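Side-chain contacts in putative NAD(P)H-flavin oxidoreductase (Streptococcus pyogenes serotype M1, PDB 2HAY), which probably acts as an FMN-dependent, NAD(P)H-linked oxidoreductase of the nitroreductase family, built as a dimer with flavin bound between its subunits: residues 53-58 / 190-195; 86-91 / 146-151; 179-182 / 186-189. All blocks are in the same frame, centred on the assembly; numbering follows the deposited sequence.

Contact 1: residues 53-58 / 190-195; sequences GWRFVV and EKEGIA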
# COMPACT_ATOMS: atom_id res chain seq x y z
N GLY B 53 -11.14 -7.17 -1.60
CA GLY B 53 -10.83 -8.21 -2.58
C GLY B 53 -9.43 -8.74 -2.34
O GLY B 53 -8.52 -8.58 -3.17
N TRP B 54 -9.24 -9.36 -1.19
CA TRP B 54 -7.89 -9.77 -0.79
C TRP B 54 -7.99 -10.91 0.20
O TRP B 54 -9.06 -11.12 0.82
CB TRP B 54 -7.13 -8.58 -0.15
CG TRP B 54 -7.84 -7.88 1.03
CD1 TRP B 54 -8.77 -8.43 1.90
CD2 TRP B 54 -7.62 -6.53 1.49
NE1 TRP B 54 -9.13 -7.51 2.84
CE2 TRP B 54 -8.45 -6.34 2.62
CE3 TRP B 54 -6.80 -5.47 1.05
CZ2 TRP B 54 -8.51 -5.13 3.32
CZ3 TRP B 54 -6.85 -4.26 1.75
CH2 TRP B 54 -7.69 -4.11 2.88
N ARG B 55 -6.89 -11.66 0.32
CA ARG B 55 -6.75 -12.67 1.35
C ARG B 55 -5.34 -12.64 1.84
O ARG B 55 -4.42 -12.31 1.08
CB ARG B 55 -7.08 -14.09 0.84
CG ARG B 55 -8.49 -14.24 0.29
CD ARG B 55 -8.97 -15.68 0.21
NE ARG B 55 -8.26 -16.40 -0.82
CZ ARG B 55 -7.33 -17.33 -0.60
NH1 ARG B 55 -6.77 -17.96 -1.65
NH2 ARG B 55 -6.99 -17.68 0.64
N PHE B 56 -5.16 -13.01 3.10
CA PHE B 56 -3.85 -13.05 3.68
C PHE B 56 -3.61 -14.45 4.18
O PHE B 56 -4.36 -14.93 5.04
CB PHE B 56 -3.74 -11.98 4.76
CG PHE B 56 -4.11 -10.63 4.24
CD1 PHE B 56 -3.19 -9.88 3.50
CD2 PHE B 56 -5.40 -10.13 4.41
CE1 PHE B 56 -3.57 -8.64 2.95
CE2 PHE B 56 -5.76 -8.91 3.87
CZ PHE B 56 -4.83 -8.16 3.15
N VAL B 57 -2.64 -15.12 3.60
CA VAL B 57 -2.43 -16.52 3.97
C VAL B 57 -1.09 -16.81 4.63
O VAL B 57 -0.03 -16.46 4.10
CB VAL B 57 -2.91 -17.60 2.92
CG1 VAL B 57 -3.55 -16.99 1.65
CG2 VAL B 57 -1.85 -18.77 2.69
N VAL B 58 -1.18 -17.42 5.80
CA VAL B 58 0.01 -17.84 6.53
C VAL B 58 0.50 -19.13 5.92
O VAL B 58 -0.15 -20.18 6.05
CB VAL B 58 -0.24 -17.93 8.04
CG1 VAL B 58 1.02 -18.34 8.76
CG2 VAL B 58 -0.75 -16.56 8.57
N GLU B 190 -8.18 -18.74 -11.33
CA GLU B 190 -9.17 -18.07 -12.18
C GLU B 190 -9.83 -16.88 -11.46
O GLU B 190 -10.39 -16.01 -12.11
CB GLU B 190 -10.20 -19.07 -12.72
CG GLU B 190 -9.58 -20.33 -13.40
CD GLU B 190 -8.88 -20.08 -14.77
OE1 GLU B 190 -8.22 -21.03 -15.26
OE2 GLU B 190 -8.99 -18.97 -15.37
N LYS B 191 -9.74 -16.84 -10.13
CA LYS B 191 -10.43 -15.82 -9.33
C LYS B 191 -9.50 -14.82 -8.64
O LYS B 191 -9.96 -13.78 -8.21
CB LYS B 191 -11.33 -16.48 -8.26
CG LYS B 191 -12.63 -17.09 -8.82
CD LYS B 191 -13.38 -17.89 -7.75
CE LYS B 191 -14.55 -18.65 -8.35
NZ LYS B 191 -15.08 -19.68 -7.41
N GLU B 192 -8.21 -15.16 -8.55
CA GLU B 192 -7.24 -14.46 -7.70
C GLU B 192 -5.80 -14.77 -8.11
O GLU B 192 -5.52 -15.73 -8.85
CB GLU B 192 -7.46 -14.79 -6.21
CG GLU B 192 -7.10 -16.20 -5.77
CD GLU B 192 -7.80 -16.67 -4.49
OE1 GLU B 192 -8.30 -15.84 -3.66
OE2 GLU B 192 -7.89 -17.91 -4.31
N GLY B 193 -4.90 -13.90 -7.66
CA GLY B 193 -3.47 -14.01 -7.94
C GLY B 193 -2.66 -13.39 -6.80
O GLY B 193 -3.14 -12.52 -6.06
N ILE B 194 -1.45 -13.86 -6.64
CA ILE B 194 -0.61 -13.31 -5.60
C ILE B 194 -0.21 -11.86 -5.94
O ILE B 194 0.05 -11.55 -7.11
CB ILE B 194 0.64 -14.24 -5.34
CG1 ILE B 194 1.36 -13.82 -4.04
CG2 ILE B 194 1.58 -14.32 -6.57
CD1 ILE B 194 2.31 -14.88 -3.50
N ALA B 195 -0.20 -10.99 -4.92
CA ALA B 195 0.22 -9.60 -5.04
C ALA B 195 1.67 -9.44 -4.55
O ALA B 195 2.50 -8.75 -5.19
CB ALA B 195 -0.73 -8.71 -4.25

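Contact 2: residues 86-91 / 146-151; sequences ILLIAE and KQTYIA. With FMN (flavin mononucleotide), chain F.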
# COMPACT_ATOMS: atom_id res chain seq x y z
N ILE B 86 3.84 -14.76 4.92
CA ILE B 86 2.45 -14.43 4.58
C ILE B 86 2.32 -14.10 3.10
O ILE B 86 3.07 -13.28 2.58
CB ILE B 86 1.92 -13.24 5.41
CG1 ILE B 86 1.77 -13.66 6.89
CG2 ILE B 86 0.61 -12.71 4.85
CD1 ILE B 86 1.32 -12.54 7.82
N LEU B 87 1.35 -14.73 2.45
CA LEU B 87 1.05 -14.45 1.05
C LEU B 87 -0.09 -13.47 0.98
O LEU B 87 -1.14 -13.72 1.58
CB LEU B 87 0.65 -15.76 0.30
CG LEU B 87 1.54 -16.97 0.52
CD1 LEU B 87 0.94 -18.17 -0.23
CD2 LEU B 87 2.97 -16.70 0.05
N LEU B 88 0.11 -12.38 0.24
CA LEU B 88 -0.95 -11.36 0.04
C LEU B 88 -1.58 -11.64 -1.31
O LEU B 88 -0.90 -11.62 -2.35
CB LEU B 88 -0.38 -9.94 0.10
CG LEU B 88 0.16 -9.48 1.46
CD1 LEU B 88 1.58 -10.05 1.76
CD2 LEU B 88 0.14 -7.97 1.51
N ILE B 89 -2.86 -11.99 -1.29
CA ILE B 89 -3.59 -12.44 -2.48
C ILE B 89 -4.62 -11.39 -2.86
O ILE B 89 -5.35 -10.88 -1.98
CB ILE B 89 -4.32 -13.81 -2.22
CG1 ILE B 89 -3.39 -14.87 -1.60
CG2 ILE B 89 -5.06 -14.34 -3.48
CD1 ILE B 89 -2.09 -15.13 -2.33
N ALA B 90 -4.67 -11.01 -4.15
CA ALA B 90 -5.71 -10.07 -4.62
C ALA B 90 -6.74 -10.71 -5.58
O ALA B 90 -6.39 -11.61 -6.37
CB ALA B 90 -5.07 -8.85 -5.25
N GLU B 91 -7.99 -10.22 -5.54
CA GLU B 91 -9.07 -10.72 -6.42
C GLU B 91 -8.91 -10.26 -7.87
O GLU B 91 -8.53 -9.11 -8.12
CB GLU B 91 -10.42 -10.19 -5.93
CG GLU B 91 -11.22 -11.16 -5.14
CD GLU B 91 -12.45 -10.53 -4.44
OE1 GLU B 91 -13.04 -9.57 -4.98
OE2 GLU B 91 -12.82 -11.02 -3.34
N LYS B 146 -3.12 -3.20 -5.48
CA LYS B 146 -2.75 -1.95 -4.78
C LYS B 146 -3.31 -1.91 -3.38
O LYS B 146 -2.60 -1.49 -2.45
CB LYS B 146 -3.24 -0.71 -5.51
CG LYS B 146 -2.48 -0.37 -6.78
CD LYS B 146 -3.14 0.77 -7.52
CE LYS B 146 -2.44 0.98 -8.84
NZ LYS B 146 -3.10 2.07 -9.64
N GLN B 147 -4.57 -2.31 -3.21
CA GLN B 147 -5.19 -2.29 -1.87
C GLN B 147 -4.39 -3.13 -0.86
O GLN B 147 -4.25 -2.75 0.31
CB GLN B 147 -6.67 -2.72 -1.89
CG GLN B 147 -7.55 -2.11 -3.02
CD GLN B 147 -7.42 -0.62 -3.14
OE1 GLN B 147 -7.67 0.12 -2.18
NE2 GLN B 147 -7.03 -0.16 -4.32
N THR B 148 -3.86 -4.26 -1.31
CA THR B 148 -3.12 -5.17 -0.42
C THR B 148 -1.85 -4.55 0.10
O THR B 148 -1.40 -4.90 1.20
CB THR B 148 -2.77 -6.54 -1.07
OG1 THR B 148 -1.72 -6.35 -2.04
CG2 THR B 148 -4.01 -7.16 -1.69
N TYR B 149 -1.27 -3.62 -0.67
CA TYR B 149 -0.09 -2.84 -0.20
C TYR B 149 -0.42 -1.94 1.02
O TYR B 149 0.45 -1.69 1.83
CB TYR B 149 0.53 -2.02 -1.34
CG TYR B 149 1.28 -2.88 -2.33
CD1 TYR B 149 0.59 -3.63 -3.31
CD2 TYR B 149 2.67 -2.94 -2.31
CE1 TYR B 149 1.28 -4.43 -4.22
CE2 TYR B 149 3.37 -3.76 -3.22
CZ TYR B 149 2.67 -4.49 -4.16
OH TYR B 149 3.35 -5.27 -5.07
N ILE B 150 -1.66 -1.46 1.14
CA ILE B 150 -2.10 -0.79 2.40
C ILE B 150 -1.96 -1.74 3.62
O ILE B 150 -1.41 -1.35 4.70
CB ILE B 150 -3.56 -0.26 2.30
CG1 ILE B 150 -3.74 0.64 1.07
CG2 ILE B 150 -4.01 0.42 3.64
CD1 ILE B 150 -5.16 1.19 0.85
N ALA B 151 -2.45 -2.97 3.44
CA ALA B 151 -2.39 -4.03 4.44
C ALA B 151 -0.94 -4.40 4.69
O ALA B 151 -0.55 -4.56 5.83
CB ALA B 151 -3.17 -5.27 3.97
N1 FMN F . -13.67 7.15 0.99
C2 FMN F . -14.24 8.23 0.34
O2 FMN F . -15.18 8.87 0.85
N3 FMN F . -13.80 8.62 -0.91
C4 FMN F . -12.78 7.96 -1.57
O4 FMN F . -12.77 7.96 -2.81
C4A FMN F . -12.17 6.86 -0.92
N5 FMN F . -11.14 6.17 -1.57
C5A FMN F . -10.48 5.10 -0.96
C6 FMN F . -9.42 4.47 -1.61
C7 FMN F . -8.76 3.40 -1.02
C7M FMN F . -7.32 3.18 -1.43
C8 FMN F . -9.18 2.96 0.25
C8M FMN F . -8.18 2.28 1.13
C9 FMN F . -10.25 3.59 0.90
C9A FMN F . -10.90 4.68 0.31
N10 FMN F . -11.96 5.36 0.97
C10 FMN F . -12.61 6.46 0.37
C1' FMN F . -12.54 4.75 2.21
C2' FMN F . -13.29 3.42 1.97
O2' FMN F . -14.58 3.65 1.43
C3' FMN F . -13.38 2.71 3.32
O3' FMN F . -12.05 2.37 3.66
C4' FMN F . -14.26 1.45 3.40
O4' FMN F . -15.63 1.77 3.28
C5' FMN F . -13.98 0.70 4.72
O5' FMN F . -14.46 1.40 5.87
P FMN F . -13.55 2.10 7.02
O1P FMN F . -14.23 3.37 7.44
O2P FMN F . -12.15 2.41 6.57
O3P FMN F . -13.46 1.21 8.20

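Contact 3: residues 179-182 / 186-189; sequences HILA and VIDL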
# COMPACT_ATOMS: atom_id res chain seq x y z
N HIS B 179 1.26 -20.59 -10.26
CA HIS B 179 0.99 -21.95 -10.65
C HIS B 179 1.31 -22.97 -9.57
O HIS B 179 0.62 -23.98 -9.48
CB HIS B 179 1.59 -22.28 -12.02
CG HIS B 179 0.82 -21.65 -13.14
ND1 HIS B 179 0.95 -20.32 -13.47
CD2 HIS B 179 -0.14 -22.15 -13.95
CE1 HIS B 179 0.12 -20.03 -14.45
NE2 HIS B 179 -0.54 -21.12 -14.77
N ILE B 180 2.30 -22.68 -8.73
CA ILE B 180 2.62 -23.58 -7.62
C ILE B 180 1.49 -23.52 -6.61
O ILE B 180 1.07 -24.55 -6.10
CB ILE B 180 3.99 -23.23 -6.97
CG1 ILE B 180 5.14 -23.62 -7.90
CG2 ILE B 180 4.17 -23.91 -5.59
CD1 ILE B 180 6.42 -22.82 -7.62
N LEU B 181 0.98 -22.31 -6.36
CA LEU B 181 -0.09 -22.10 -5.38
C LEU B 181 -1.40 -22.71 -5.83
O LEU B 181 -2.10 -23.32 -5.03
CB LEU B 181 -0.28 -20.62 -5.06
CG LEU B 181 0.85 -19.87 -4.37
CD1 LEU B 181 0.40 -18.43 -4.04
CD2 LEU B 181 1.32 -20.61 -3.14
N ALA B 182 -1.75 -22.53 -7.10
CA ALA B 182 -2.94 -23.19 -7.65
C ALA B 182 -2.80 -24.72 -7.62
O ALA B 182 -3.75 -25.42 -7.27
CB ALA B 182 -3.22 -22.70 -9.05
N VAL B 186 -4.01 -23.61 -3.02
CA VAL B 186 -3.84 -22.50 -2.07
C VAL B 186 -4.67 -21.31 -2.58
O VAL B 186 -5.28 -20.57 -1.80
CB VAL B 186 -2.34 -22.15 -1.84
CG1 VAL B 186 -2.19 -20.95 -0.89
CG2 VAL B 186 -1.60 -23.35 -1.25
N ILE B 187 -4.70 -21.15 -3.90
CA ILE B 187 -5.49 -20.12 -4.53
C ILE B 187 -6.32 -20.72 -5.65
O ILE B 187 -6.03 -21.82 -6.14
CB ILE B 187 -4.62 -18.96 -5.09
CG1 ILE B 187 -3.71 -19.42 -6.23
CG2 ILE B 187 -3.83 -18.25 -3.97
CD1 ILE B 187 -3.02 -18.28 -6.95
N ASP B 188 -7.40 -20.02 -6.02
CA ASP B 188 -8.08 -20.33 -7.28
C ASP B 188 -7.58 -19.33 -8.34
O ASP B 188 -8.02 -18.19 -8.35
CB ASP B 188 -9.60 -20.25 -7.12
CG ASP B 188 -10.35 -20.48 -8.43
OD1 ASP B 188 -9.72 -20.78 -9.47
OD2 ASP B 188 -11.59 -20.37 -8.43
N LEU B 189 -6.67 -19.77 -9.20
CA LEU B 189 -6.03 -18.89 -10.19
C LEU B 189 -7.00 -18.19 -11.16
O LEU B 189 -6.67 -17.16 -11.76
CB LEU B 189 -5.00 -19.67 -11.01
CG LEU B 189 -3.57 -19.13 -11.10
CD1 LEU B 189 -2.84 -19.62 -12.36
CD2 LEU B 189 -3.47 -17.57 -10.92
O HOH W 1 -6.57 -24.26 -7.41

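Contact 1: residues 53-58 / 190-195
Arg55 and Glu192 meet chiefly through their charged ends, in a bidentate salt bridge. The guanidinium presents its side rather than its end: NE donates to Glu192 OE1 at 2.9 Å, and Arg55 NH1 donates to Glu192 OE2 at 2.9 Å, so that each carboxylate oxygen receives one N-H from Arg55. Both oxygens lie close to the guanidinium plane and both bonds are fairly straight. The carboxylate is less well aligned, its plane being turned 51° from that of the guanidinium. OE1 is met on its syn side but well out of the carboxylate plane, and OE2 from farther above it, 53° out. The chain of Arg55 bends at chi3 (-69°), which turns NE and NH1 to Glu192; the two side chains cross at about a right angle.

The pair illustrates how a charge bridge can span a strand. In the antiparallel sheet of this nitroreductase fold, strands 54-59 and 192-201 are not neighbours; strand 84-91 runs between them, and the bridge passes over it on the side where Ile89 touches Glu192. Backbone bonds tie Arg55 to Ile89 and Gly193 to Ala90, fixing the spacing that the two long side chains have to cover.

Further polar bonds hold the bridge from the loop that precedes strand 192-201. Arg55 NH1 also donates to Val186 O, and Glu192 OE2 also accepts from Asp188 N. Each charge lies beside its opposite and has a second polar partner, which probably favours the ionised forms.

Apolar contacts take over on the reverse face of the strand, where Trp54 and Phe56 reach helix 137-162. Phe56 and Val57 further pair in a parallel ladder with a strand of the second subunit.

Contact 2: residues 86-91 / 146-151
Thr148 OG1 is hydrogen-bonded to Ala145 O, one turn back in its own helix, and this leaves the methyl group to face strand 84-91. With chi1 at 73°, the hydroxyl sits between the backbone N and the carbonyl carbon, while CG2 reaches Ala90 CB at 4.1 Å and lies 4.0 Å from Ile89 O. Leu88 comes in beside it: its CD2 methyl is 3.4 Å from Thr148 O and 4.1 Å from Thr148 CB. No hydrogen bond joins the segments; they are held by buried van der Waals packing, with the axes of the two short segments 8.4 Å apart at closest and their N-to-C directions at 146°, closer to antiparallel than to parallel.

The same helix turn serves the flavin. On its far side Ile150 CD1 lies against the two ring methyls of FMN, and Gln147 OE1 lies 3.2 Å from FMN C7M. The Gln147 amide is fixed by Ser48 N, Trp143 O and Glu170 of the second subunit, and this FMN is hydrogen-bonded to residues of the second subunit, among them Arg19 and Gly171. A long helix packed on the sheet and lining a flavin site at the dimer interface is characteristic of the nitroreductase fold.

Contact 3: residues 179-182 / 186-189
A chi1 of 65° sets Ile187 CG1 between its own backbone N and carbonyl carbon, which directs the branch at the end of helix 174-183, where it touches Leu181 CB at 3.8 Å. Leu189 has a less usual chi1 of -126°, and this carries its CD1 methyl over one face of the His179 imidazole. The methyl lies 3.8 Å from the centroid of the His179 ring and 17° off the normal, a CH-pi contact in which the two side chains cross at about a right angle. A hydrogen bond from His179 ND1 to Asp175 O, a turn earlier, helps to fix the rotation of the ring.

Between these two contacts, Ala182 CB meets Leu189 CB at 4.0 Å. At the other end, Leu181 and Val186 approach through CB atoms 4.1 Å apart, and Leu181 also packs on Leu87 and Ile194 of the sheet.

Backbone groups close the turn. Val186 N donates to Leu181 O at 2.8 Å, spanning five residues, so the carbonyl of the last helical turn is satisfied by the returning chain. A water molecule lies 2.8 Å from Ile187 O and 3.1 Å from Ala182 O and can bridge the two, though it has more acceptors in reach than protons. The 6→1 N-H···O=C bond, with Leu181 packed on Val186, is consistent with a Schellman motif at the C-terminal end of helix 174-183; here it reverses the chain toward strand 192-201.

After two N-terminal helices, strand 54-59 is the first strand and strand 84-91 the next, antiparallel beside it; helix 137-162 then returns across the sheet, and contact 2 closes a loop of some 54 residues. Helix 174-183 follows, and contact 3 closes a tight turn of three residues after it. Strand 192-201 then enters the sheet on the far side of 84-91, and contact 1 closes the longest loop, enclosing both others, which follow each other in series without crossing. Contact 2 binds one face of the sheet to the flavin-lining helix, while contact 3 lies against the other face, where its loop meets contact 1.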